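Local coordinates for protein phosphoglycerol transferase GacH (Streptococcus pyogenes MGAS5005, PDB 6DGM) that probably transfers glycerol phosphate onto the rhamnose polysaccharide of the streptococcal cell wall, through a manganese-binding extracellular domain related to lipoteichoic acid synthases, at residues Val41-Ser46 with Phe94-Ser99; Val266-His271 with Ser312-Ala317; Tyr293-Asn298 with Phe319-Ser324; Lys304-Ile309 with Glu335-Ala340. One frame throughout, in Å; residues are numbered along the deposited sequence.

Contact 1: residues Val41-Ser46 with Phe94-Ser99; sequences VIYLLS and FQTLTS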
# COMPACT_ATOMS: atom_id res chain seq x y z
N VAL A 41 8.47 -9.83 -3.71
CA VAL A 41 7.29 -9.00 -3.53
C VAL A 41 7.72 -7.54 -3.59
O VAL A 41 8.71 -7.15 -2.95
CB VAL A 41 6.58 -9.32 -2.20
CG1 VAL A 41 5.54 -8.28 -1.92
CG2 VAL A 41 5.97 -10.74 -2.27
N ILE A 42 6.99 -6.75 -4.37
CA ILE A 42 7.24 -5.33 -4.55
C ILE A 42 5.99 -4.57 -4.12
O ILE A 42 4.92 -4.75 -4.72
CB ILE A 42 7.58 -5.00 -6.01
CG1 ILE A 42 8.85 -5.75 -6.45
CG2 ILE A 42 7.76 -3.49 -6.17
CD1 ILE A 42 9.00 -5.85 -7.97
N TYR A 43 6.10 -3.75 -3.09
CA TYR A 43 5.03 -2.84 -2.70
C TYR A 43 5.33 -1.50 -3.35
O TYR A 43 6.36 -0.89 -3.06
CB TYR A 43 4.93 -2.68 -1.18
CG TYR A 43 4.18 -3.77 -0.45
CD1 TYR A 43 3.94 -5.00 -1.04
CD2 TYR A 43 3.72 -3.57 0.84
CE1 TYR A 43 3.25 -6.00 -0.36
CE2 TYR A 43 3.03 -4.55 1.53
CZ TYR A 43 2.80 -5.76 0.93
OH TYR A 43 2.11 -6.74 1.61
N LEU A 44 4.47 -1.08 -4.27
CA LEU A 44 4.73 0.06 -5.15
C LEU A 44 3.67 1.11 -4.84
O LEU A 44 2.54 1.03 -5.33
CB LEU A 44 4.66 -0.39 -6.59
CG LEU A 44 5.35 0.45 -7.67
CD1 LEU A 44 4.87 1.89 -7.61
CD2 LEU A 44 6.84 0.40 -7.53
N LEU A 45 4.02 2.07 -3.99
CA LEU A 45 3.18 3.22 -3.69
C LEU A 45 3.40 4.22 -4.81
O LEU A 45 4.48 4.78 -4.95
CB LEU A 45 3.55 3.79 -2.33
CG LEU A 45 2.67 4.91 -1.76
CD1 LEU A 45 2.99 5.19 -0.29
CD2 LEU A 45 2.78 6.21 -2.59
N SER A 46 2.37 4.41 -5.63
CA SER A 46 2.42 5.29 -6.80
C SER A 46 1.82 6.63 -6.37
O SER A 46 0.59 6.77 -6.27
CB SER A 46 1.66 4.65 -7.95
OG SER A 46 1.76 5.44 -9.13
N PHE A 94 2.82 2.90 6.09
CA PHE A 94 2.86 2.17 7.36
C PHE A 94 1.81 1.07 7.39
O PHE A 94 2.08 -0.06 7.84
CB PHE A 94 2.60 3.16 8.51
CG PHE A 94 2.39 2.51 9.86
CD1 PHE A 94 1.14 2.02 10.24
CD2 PHE A 94 3.43 2.42 10.76
CE1 PHE A 94 0.93 1.44 11.49
CE2 PHE A 94 3.24 1.85 12.03
CZ PHE A 94 1.99 1.34 12.39
N GLN A 95 0.61 1.38 6.93
CA GLN A 95 -0.48 0.40 6.97
C GLN A 95 -0.21 -0.77 6.04
O GLN A 95 -0.52 -1.93 6.37
CB GLN A 95 -1.79 1.09 6.63
CG GLN A 95 -2.23 2.10 7.67
CD GLN A 95 -3.47 2.81 7.28
OE1 GLN A 95 -4.56 2.31 7.52
NE2 GLN A 95 -3.33 3.97 6.64
N THR A 96 0.39 -0.52 4.87
CA THR A 96 0.71 -1.65 4.00
C THR A 96 1.72 -2.58 4.68
O THR A 96 1.61 -3.82 4.58
CB THR A 96 1.24 -1.21 2.63
OG1 THR A 96 2.58 -0.70 2.74
CG2 THR A 96 0.33 -0.19 1.98
N LEU A 97 2.70 -2.03 5.36
CA LEU A 97 3.76 -2.87 5.90
C LEU A 97 3.31 -3.63 7.15
O LEU A 97 3.62 -4.82 7.28
CB LEU A 97 4.98 -2.02 6.24
CG LEU A 97 5.70 -1.35 5.07
CD1 LEU A 97 6.83 -0.52 5.62
CD2 LEU A 97 6.21 -2.39 4.07
N THR A 98 2.61 -2.96 8.07
CA THR A 98 2.22 -3.58 9.33
C THR A 98 0.86 -4.26 9.27
O THR A 98 0.61 -5.18 10.06
CB THR A 98 2.15 -2.52 10.45
OG1 THR A 98 1.10 -1.58 10.17
CG2 THR A 98 3.48 -1.79 10.62
N SER A 99 -0.02 -3.79 8.39
CA SER A 99 -1.42 -4.19 8.31
C SER A 99 -2.25 -3.70 9.49
O SER A 99 -3.35 -4.20 9.72
CB SER A 99 -1.58 -5.71 8.14
OG SER A 99 -0.91 -6.17 6.98
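Tyr43 meets Thr96 where the strand 40-46 faces the last turn of the helix 89-98. The phenol ring and the threonine side chain run past one another in opposite directions. One long edge of the ring does the touching: CE2 of Tyr43 lies 3.4 Å from the carbonyl O of Thr96, which sits near the ring plane, and CD2 of Tyr43 is 3.6 Å from OG1 of Thr96. The first torsion of Tyr43 sets CG opposite its own carbonyl carbon (chi1 -82°), which carries the ring toward the helix. Leu97 adds an apolar touch, its CD2 standing 4.2 Å from CD2 of Tyr43 in an oblique approach. The strand is a central one of the mixed sheet of the alkaline phosphatase-like sulfatase fold, and the helix 89-98 packs on one side of that sheet, its first residue Thr89 being a manganese ligand. The polar ends are satisfied beyond the pair: OH of Tyr43 bonds to OG1 of Thr315, while OG1 of Thr96 bonds back to the carbonyl O of Glu93. Phe200 on the adjoining strand packs edge-to-face with the Tyr43 ring.

Contact 2: residues Val266-His271 with Ser312-Ala317; sequences VFYGDH and SDFTAA. With MN (manganese (II) ion), chain C.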
# COMPACT_ATOMS: atom_id res chain seq x y z
N VAL A 266 2.27 -5.26 -5.53
CA VAL A 266 1.11 -4.60 -4.96
C VAL A 266 1.25 -3.12 -5.33
O VAL A 266 2.15 -2.44 -4.83
CB VAL A 266 1.04 -4.78 -3.44
CG1 VAL A 266 -0.18 -4.06 -2.88
CG2 VAL A 266 1.03 -6.26 -3.06
N PHE A 267 0.40 -2.64 -6.23
CA PHE A 267 0.51 -1.31 -6.81
C PHE A 267 -0.71 -0.52 -6.38
O PHE A 267 -1.84 -0.99 -6.52
CB PHE A 267 0.50 -1.46 -8.34
CG PHE A 267 0.64 -0.16 -9.08
CD1 PHE A 267 -0.47 0.63 -9.33
CD2 PHE A 267 1.88 0.24 -9.56
CE1 PHE A 267 -0.35 1.82 -10.02
CE2 PHE A 267 2.00 1.45 -10.26
CZ PHE A 267 0.87 2.23 -10.49
N TYR A 268 -0.50 0.70 -5.88
CA TYR A 268 -1.64 1.47 -5.40
C TYR A 268 -1.30 2.95 -5.37
O TYR A 268 -0.14 3.34 -5.14
CB TYR A 268 -2.08 1.02 -3.99
CG TYR A 268 -1.09 1.35 -2.89
CD1 TYR A 268 0.06 0.58 -2.71
CD2 TYR A 268 -1.31 2.42 -2.03
CE1 TYR A 268 0.96 0.88 -1.70
CE2 TYR A 268 -0.41 2.73 -1.02
CZ TYR A 268 0.71 1.95 -0.86
OH TYR A 268 1.59 2.26 0.16
N GLY A 269 -2.31 3.78 -5.59
CA GLY A 269 -2.17 5.19 -5.29
C GLY A 269 -2.45 5.44 -3.82
O GLY A 269 -3.37 4.88 -3.23
N ASP A 270 -1.64 6.32 -3.22
CA ASP A 270 -1.78 6.57 -1.78
C ASP A 270 -3.00 7.43 -1.44
O ASP A 270 -3.61 7.24 -0.39
CB ASP A 270 -0.49 7.13 -1.17
CG ASP A 270 0.03 8.39 -1.87
OD1 ASP A 270 -0.38 8.71 -3.01
OD2 ASP A 270 0.87 9.09 -1.26
N HIS A 271 -3.32 8.41 -2.28
CA HIS A 271 -4.42 9.35 -2.09
C HIS A 271 -4.60 10.07 -3.42
O HIS A 271 -3.72 10.01 -4.29
CB HIS A 271 -4.10 10.38 -0.98
CG HIS A 271 -2.76 11.02 -1.16
ND1 HIS A 271 -2.52 11.99 -2.11
CD2 HIS A 271 -1.57 10.78 -0.55
CE1 HIS A 271 -1.24 12.32 -2.08
NE2 HIS A 271 -0.64 11.61 -1.14
N SER A 312 -4.34 -1.18 4.75
CA SER A 312 -3.91 -2.15 5.74
C SER A 312 -4.22 -3.58 5.34
O SER A 312 -3.69 -4.51 5.95
CB SER A 312 -4.56 -1.82 7.09
OG SER A 312 -5.97 -1.76 6.94
N ASP A 313 -5.09 -3.79 4.34
CA ASP A 313 -5.50 -5.10 3.90
C ASP A 313 -4.57 -5.72 2.87
O ASP A 313 -4.78 -6.87 2.49
CB ASP A 313 -6.89 -5.02 3.25
CG ASP A 313 -8.01 -4.72 4.23
OD1 ASP A 313 -7.98 -5.22 5.37
OD2 ASP A 313 -8.93 -3.97 3.82
N PHE A 314 -3.58 -4.97 2.36
CA PHE A 314 -2.84 -5.45 1.20
C PHE A 314 -2.10 -6.75 1.49
O PHE A 314 -2.07 -7.65 0.64
CB PHE A 314 -1.86 -4.41 0.69
CG PHE A 314 -2.50 -3.29 -0.10
CD1 PHE A 314 -3.67 -3.47 -0.83
CD2 PHE A 314 -1.93 -2.04 -0.11
CE1 PHE A 314 -4.23 -2.41 -1.55
CE2 PHE A 314 -2.49 -0.99 -0.81
CZ PHE A 314 -3.62 -1.17 -1.54
N THR A 315 -1.49 -6.89 2.68
CA THR A 315 -0.71 -8.09 2.95
C THR A 315 -1.60 -9.33 2.98
O THR A 315 -1.26 -10.36 2.39
CB THR A 315 0.10 -7.96 4.23
OG1 THR A 315 0.95 -6.82 4.13
CG2 THR A 315 1.00 -9.20 4.45
N ALA A 316 -2.74 -9.27 3.66
CA ALA A 316 -3.64 -10.41 3.63
C ALA A 316 -4.08 -10.72 2.20
O ALA A 316 -4.17 -11.89 1.80
CB ALA A 316 -4.85 -10.15 4.51
N ALA A 317 -4.34 -9.68 1.41
CA ALA A 317 -4.73 -9.90 0.03
C ALA A 317 -3.60 -10.49 -0.78
O ALA A 317 -3.83 -11.28 -1.70
CB ALA A 317 -5.23 -8.61 -0.59
MN MN C . 1.43 11.08 -1.31
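The strand 263-269 leads directly into the manganese site of this sulfatase-like domain, and helix 314-321 packs against it one stage back from the metal, with Val266, Tyr268 and Phe314 in contact. Phe314 is the shared partner. Its ring receives CG1 of Val266 over one face, a CH-pi contact in which CG1 lies 4.0 Å from the centroid of the Phe314 ring and 23° off the ring normal. With chi1 at 180°, CG1 of Val266 extends opposite the backbone nitrogen and reaches that face. Farther along the same ring, CE2 of Phe314 comes down over a face of Tyr268, 3.4 Å from CG of Tyr268. The two aromatic planes are inclined at 52° and their centroids stand 5.0 Å apart, an oblique pairing. CZ of Phe314 also touches CB of Tyr268 at 3.6 Å, so both the ring and its stem are engaged. Thr96 of helix 89-98 adjoins both aromatic side chains.

Beyond Gly269 the chain leaves the sheet and delivers two consecutive ligands. OD2 of Asp270 and NE2 of His271 each bind manganese at 2.1 Å, and Glu47 and Thr89 are further protein ligands; His271 also touches the bound sn-glycerol-1-phosphate. The other oxygen of Asp270, OD1, accepts a hydrogen bond from the backbone N of Ser48, which helps to fix the carboxylate. The apolar, aromatic contact covers the helix-facing side of Val266 and Tyr268 and probably helps hold the strand end in place, leaving the polar groups beyond it to the metal.

Contact 3: residues Tyr293-Asn298 with Phe319-Ser324; sequences YFIWSN and FEHTDS. With CA (calcium ion), chain E.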
# COMPACT_ATOMS: atom_id res chain seq x y z
N TYR A 293 -5.92 0.23 -7.02
CA TYR A 293 -4.89 -0.73 -6.66
C TYR A 293 -4.99 -1.96 -7.55
O TYR A 293 -6.05 -2.29 -8.09
CB TYR A 293 -4.95 -1.16 -5.18
CG TYR A 293 -5.92 -2.31 -4.92
CD1 TYR A 293 -5.48 -3.62 -5.00
CD2 TYR A 293 -7.27 -2.08 -4.64
CE1 TYR A 293 -6.34 -4.67 -4.81
CE2 TYR A 293 -8.14 -3.14 -4.45
CZ TYR A 293 -7.67 -4.43 -4.52
OH TYR A 293 -8.51 -5.50 -4.33
N PHE A 294 -3.87 -2.66 -7.67
CA PHE A 294 -3.86 -4.00 -8.23
C PHE A 294 -2.78 -4.83 -7.55
O PHE A 294 -1.82 -4.31 -6.99
CB PHE A 294 -3.75 -4.03 -9.77
CG PHE A 294 -2.44 -3.52 -10.33
CD1 PHE A 294 -1.30 -4.28 -10.28
CD2 PHE A 294 -2.38 -2.28 -10.97
CE1 PHE A 294 -0.11 -3.83 -10.81
CE2 PHE A 294 -1.19 -1.83 -11.53
CZ PHE A 294 -0.05 -2.61 -11.45
N ILE A 295 -2.97 -6.15 -7.61
CA ILE A 295 -2.02 -7.12 -7.09
C ILE A 295 -1.76 -8.07 -8.25
O ILE A 295 -2.66 -8.80 -8.67
CB ILE A 295 -2.57 -7.87 -5.86
CG1 ILE A 295 -2.89 -6.87 -4.74
CG2 ILE A 295 -1.54 -8.88 -5.39
CD1 ILE A 295 -3.47 -7.50 -3.46
N TRP A 296 -0.55 -7.99 -8.83
CA TRP A 296 -0.23 -8.65 -10.09
C TRP A 296 1.04 -9.47 -9.92
O TRP A 296 2.05 -8.95 -9.43
CB TRP A 296 0.02 -7.58 -11.17
CG TRP A 296 0.46 -8.08 -12.52
CD1 TRP A 296 -0.35 -8.35 -13.59
CD2 TRP A 296 1.80 -8.36 -12.96
NE1 TRP A 296 0.40 -8.77 -14.65
CE2 TRP A 296 1.72 -8.79 -14.29
CE3 TRP A 296 3.05 -8.30 -12.34
CZ2 TRP A 296 2.85 -9.15 -15.04
CZ3 TRP A 296 4.17 -8.64 -13.07
CH2 TRP A 296 4.07 -9.05 -14.41
N SER A 297 0.98 -10.74 -10.34
CA SER A 297 2.13 -11.64 -10.38
C SER A 297 2.61 -11.81 -11.82
O SER A 297 1.84 -11.65 -12.78
CB SER A 297 1.79 -13.01 -9.80
OG SER A 297 1.23 -12.93 -8.51
N ASN A 298 3.88 -12.17 -11.97
CA ASN A 298 4.49 -12.28 -13.28
C ASN A 298 4.26 -13.62 -13.96
O ASN A 298 4.80 -13.85 -15.04
CB ASN A 298 5.98 -11.95 -13.22
CG ASN A 298 6.79 -12.99 -12.49
OD1 ASN A 298 6.25 -13.81 -11.73
ND2 ASN A 298 8.09 -12.96 -12.71
N PHE A 319 -1.18 -12.54 0.42
CA PHE A 319 -1.13 -13.96 0.75
C PHE A 319 -2.21 -14.73 0.01
O PHE A 319 -1.95 -15.83 -0.51
CB PHE A 319 -1.29 -14.16 2.26
CG PHE A 319 -0.02 -14.02 3.05
CD1 PHE A 319 0.50 -12.77 3.36
CD2 PHE A 319 0.66 -15.13 3.51
CE1 PHE A 319 1.67 -12.65 4.10
CE2 PHE A 319 1.82 -15.02 4.24
CZ PHE A 319 2.33 -13.78 4.54
N GLU A 320 -3.42 -14.18 -0.06
CA GLU A 320 -4.49 -14.88 -0.76
C GLU A 320 -4.19 -14.98 -2.25
O GLU A 320 -4.37 -16.05 -2.87
CB GLU A 320 -5.82 -14.17 -0.54
CG GLU A 320 -6.99 -14.91 -1.15
CD GLU A 320 -8.25 -14.09 -1.17
OE1 GLU A 320 -8.17 -12.87 -1.49
OE2 GLU A 320 -9.31 -14.66 -0.88
N HIS A 321 -3.75 -13.88 -2.86
CA HIS A 321 -3.52 -13.87 -4.30
C HIS A 321 -2.44 -14.87 -4.68
O HIS A 321 -2.57 -15.58 -5.69
CB HIS A 321 -3.13 -12.45 -4.77
CG HIS A 321 -2.91 -12.36 -6.24
ND1 HIS A 321 -3.94 -12.29 -7.15
CD2 HIS A 321 -1.77 -12.39 -6.98
CE1 HIS A 321 -3.45 -12.27 -8.38
NE2 HIS A 321 -2.14 -12.32 -8.30
N THR A 322 -1.38 -14.96 -3.89
CA THR A 322 -0.29 -15.88 -4.15
C THR A 322 -0.51 -17.27 -3.55
O THR A 322 0.38 -18.11 -3.67
CB THR A 322 1.03 -15.32 -3.62
OG1 THR A 322 0.97 -15.17 -2.20
CG2 THR A 322 1.33 -13.98 -4.27
N ASP A 323 -1.65 -17.51 -2.89
CA ASP A 323 -1.96 -18.82 -2.28
C ASP A 323 -0.90 -19.24 -1.27
O ASP A 323 -0.52 -20.41 -1.18
CB ASP A 323 -2.18 -19.89 -3.35
CG ASP A 323 -3.08 -21.01 -2.87
OD1 ASP A 323 -4.10 -20.71 -2.22
OD2 ASP A 323 -2.77 -22.18 -3.17
N SER A 324 -0.43 -18.27 -0.47
CA SER A 324 0.62 -18.51 0.51
C SER A 324 0.05 -18.80 1.89
O SER A 324 -0.96 -18.22 2.30
CB SER A 324 1.54 -17.29 0.59
OG SER A 324 2.23 -17.14 -0.64
CA CA E . -5.81 -22.38 -2.59
O HOH W 1 -4.53 -24.41 -3.15
O HOH W 2 -7.02 -21.18 -0.51
O HOH W 3 -7.98 -23.95 -3.11
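Van der Waals packing between Ile295 and His321 forms the centre of this contact. CG2 of Ile295 lies 3.8 Å from CG of His321, the two side chains passing in opposite directions. His321 reaches the strand with its ring opposite the backbone nitrogen (chi1 -179°), and the carbonyl O of Ile295 then sits over one face of the imidazole, 3.6 Å from CE1 of His321. That oxygen accepts a hydrogen bond from OG1 of Thr75.

Polar partners meet the edge of the ring. OG of Ser297 lies in the imidazole plane, 3.4 Å from CD2 of His321, and is itself hydrogen-bonded to OG1 of Thr264. Both ring nitrogens of His321 have partners: NE2 bonds to OD1 of Asn301 and ND1 to OG1 of Thr76, which together should fix the rotation of the ring.

Backbone bonds close the helix. N of Ser324 bonds to O of Phe319 at 2.9 Å, and N of Asp323 to O of Glu320 at 3.1 Å, with Asp323 at positive phi. Within this turn OG of Ser324 donates to OG1 of Thr322.

Metal coordination follows just past the helix end. OD1 of Asp323 binds calcium at 2.4 Å, while its OD2 accepts a hydrogen bond from a calcium-bound water; the backbone O of Asp31 and two further waters are also ligands. Helix 314-321, packed beside strand 290-297 of the mixed sheet, thus ends in a Schellman motif, and Asp323, just beyond it, is a calcium ligand.

Contact 4: residues Lys304-Ile309 with Glu335-Ala340; sequences KNHPLI and EVLNKA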
# COMPACT_ATOMS: atom_id res chain seq x y z
N LYS A 304 -9.16 -12.32 -7.52
CA LYS A 304 -9.97 -12.43 -6.32
C LYS A 304 -10.87 -11.20 -6.22
O LYS A 304 -10.51 -10.10 -6.66
CB LYS A 304 -9.08 -12.50 -5.08
CG LYS A 304 -8.02 -13.60 -5.12
CD LYS A 304 -8.66 -14.98 -5.02
CE LYS A 304 -7.60 -16.08 -5.00
NZ LYS A 304 -8.20 -17.43 -4.82
N ASN A 305 -12.05 -11.39 -5.64
CA ASN A 305 -13.08 -10.35 -5.62
C ASN A 305 -12.88 -9.49 -4.38
O ASN A 305 -13.30 -9.86 -3.28
CB ASN A 305 -14.46 -10.99 -5.61
CG ASN A 305 -15.58 -9.97 -5.62
OD1 ASN A 305 -15.43 -8.87 -6.14
ND2 ASN A 305 -16.72 -10.34 -5.06
N HIS A 306 -12.25 -8.32 -4.56
CA HIS A 306 -12.02 -7.36 -3.48
C HIS A 306 -12.18 -5.96 -4.04
O HIS A 306 -11.20 -5.22 -4.22
CB HIS A 306 -10.62 -7.54 -2.88
CG HIS A 306 -10.43 -8.85 -2.18
ND1 HIS A 306 -11.16 -9.20 -1.06
CD2 HIS A 306 -9.62 -9.90 -2.45
CE1 HIS A 306 -10.78 -10.41 -0.66
NE2 HIS A 306 -9.86 -10.85 -1.49
N PRO A 307 -13.41 -5.55 -4.34
CA PRO A 307 -13.60 -4.28 -5.07
C PRO A 307 -13.21 -3.04 -4.29
O PRO A 307 -12.90 -2.01 -4.91
CB PRO A 307 -15.09 -4.27 -5.41
CG PRO A 307 -15.73 -5.26 -4.46
CD PRO A 307 -14.67 -6.29 -4.16
N LEU A 308 -13.21 -3.11 -2.96
CA LEU A 308 -12.93 -1.95 -2.12
C LEU A 308 -12.27 -2.48 -0.85
O LEU A 308 -12.91 -3.19 -0.07
CB LEU A 308 -14.21 -1.20 -1.79
CG LEU A 308 -14.13 -0.10 -0.74
CD1 LEU A 308 -13.08 0.90 -1.10
CD2 LEU A 308 -15.49 0.56 -0.59
N ILE A 309 -11.00 -2.12 -0.65
CA ILE A 309 -10.26 -2.54 0.53
C ILE A 309 -9.48 -1.34 1.06
O ILE A 309 -9.47 -0.27 0.46
CB ILE A 309 -9.34 -3.73 0.25
CG1 ILE A 309 -8.24 -3.37 -0.74
CG2 ILE A 309 -10.17 -4.94 -0.25
CD1 ILE A 309 -7.33 -4.55 -1.08
N GLU A 335 -9.47 -12.57 7.85
CA GLU A 335 -10.84 -12.35 8.31
C GLU A 335 -11.23 -10.87 8.21
O GLU A 335 -12.35 -10.54 7.82
CB GLU A 335 -10.99 -12.84 9.75
CG GLU A 335 -11.00 -14.35 9.85
CD GLU A 335 -12.33 -14.94 9.40
OE1 GLU A 335 -13.30 -14.89 10.18
OE2 GLU A 335 -12.39 -15.44 8.26
N VAL A 336 -10.32 -9.97 8.57
CA VAL A 336 -10.58 -8.54 8.40
C VAL A 336 -10.82 -8.21 6.93
O VAL A 336 -11.82 -7.58 6.57
CB VAL A 336 -9.45 -7.69 8.99
CG1 VAL A 336 -9.66 -6.20 8.69
CG2 VAL A 336 -9.34 -7.94 10.51
N LEU A 337 -9.90 -8.64 6.06
CA LEU A 337 -10.02 -8.37 4.63
C LEU A 337 -11.39 -8.79 4.11
O LEU A 337 -12.07 -8.04 3.41
CB LEU A 337 -8.92 -9.11 3.87
CG LEU A 337 -9.07 -9.30 2.35
CD1 LEU A 337 -8.90 -7.97 1.62
CD2 LEU A 337 -8.05 -10.33 1.85
N ASN A 338 -11.83 -10.00 4.48
CA ASN A 338 -13.03 -10.56 3.89
C ASN A 338 -14.31 -10.12 4.59
O ASN A 338 -15.36 -10.02 3.93
CB ASN A 338 -12.95 -12.09 3.90
CG ASN A 338 -11.99 -12.62 2.85
OD1 ASN A 338 -11.87 -12.05 1.77
ND2 ASN A 338 -11.29 -13.71 3.17
N LYS A 339 -14.28 -9.89 5.90
CA LYS A 339 -15.51 -9.73 6.65
C LYS A 339 -15.61 -8.47 7.50
O LYS A 339 -16.69 -8.23 8.06
CB LYS A 339 -15.76 -10.93 7.56
CG LYS A 339 -15.70 -12.28 6.85
CD LYS A 339 -15.83 -13.42 7.85
CE LYS A 339 -15.53 -14.76 7.21
NZ LYS A 339 -15.62 -15.87 8.20
N ALA A 340 -14.55 -7.68 7.65
CA ALA A 340 -14.61 -6.61 8.63
C ALA A 340 -13.87 -5.36 8.20
O ALA A 340 -13.46 -4.57 9.06
CB ALA A 340 -14.12 -7.11 10.00
O HOH W 4 -12.90 -7.74 0.51
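His306 and Leu337 cross at about a right angle, the leucine lying over one face of the imidazole. With CG of Leu337 swung opposite its backbone nitrogen (chi1 164°), the branched end reaches the ring: CD1 stands 4.0 Å from the centroid of His306, 24° off the ring normal, and CG of Leu337 is 3.6 Å from CE1 of His306. The histidine comes to meet it with CG opposite its own carbonyl carbon and beside the backbone N. The same CD1 also meets CG2 of Ile309, at 3.8 Å, so one methyl bridges the histidine and the strand. Asn338 comes instead to the ring edge. Its amide is nearly coplanar with the imidazole, the planes 15° apart, and OD1 of Asn338 lies 3.1 Å from CE1 of His306.

Both nitrogens of the histidine are engaged. A water joins ND1 of His306, at 2.8 Å, to the carbonyl O of Leu337, to which it donates; NE2 bonds to OE1 of Glu320, an acid that could favour a protonated ring. Internal to the helix, Lys339 forms a salt bridge to Glu335. The histidine, leucine and isoleucine contacts pack helix 328-339 against the chain entering strand 308-310, an outermost strand of the mixed sheet in this alkaline phosphatase-like fold.

Contacts 1 and 2 lie near the centre of the chain, whereas contacts 3 and 4 sit farther out and include partly exposed residues. Strands 40-46, 263-269 and 290-297, used by contacts 1 to 3, are successive neighbours in the sheet, and contact 4 reaches its edge. Helix 314-321 serves contacts 2 and 3 with opposite ends and also touches contacts 1 and 4. The chemistry shifts accordingly: toward the centre, mainly aromatic and aliphatic packing; farther from it, still buried, histidines whose nitrogens find polar partners. Manganese belongs to the strand end of contact 2, calcium to the helix end of contact 3.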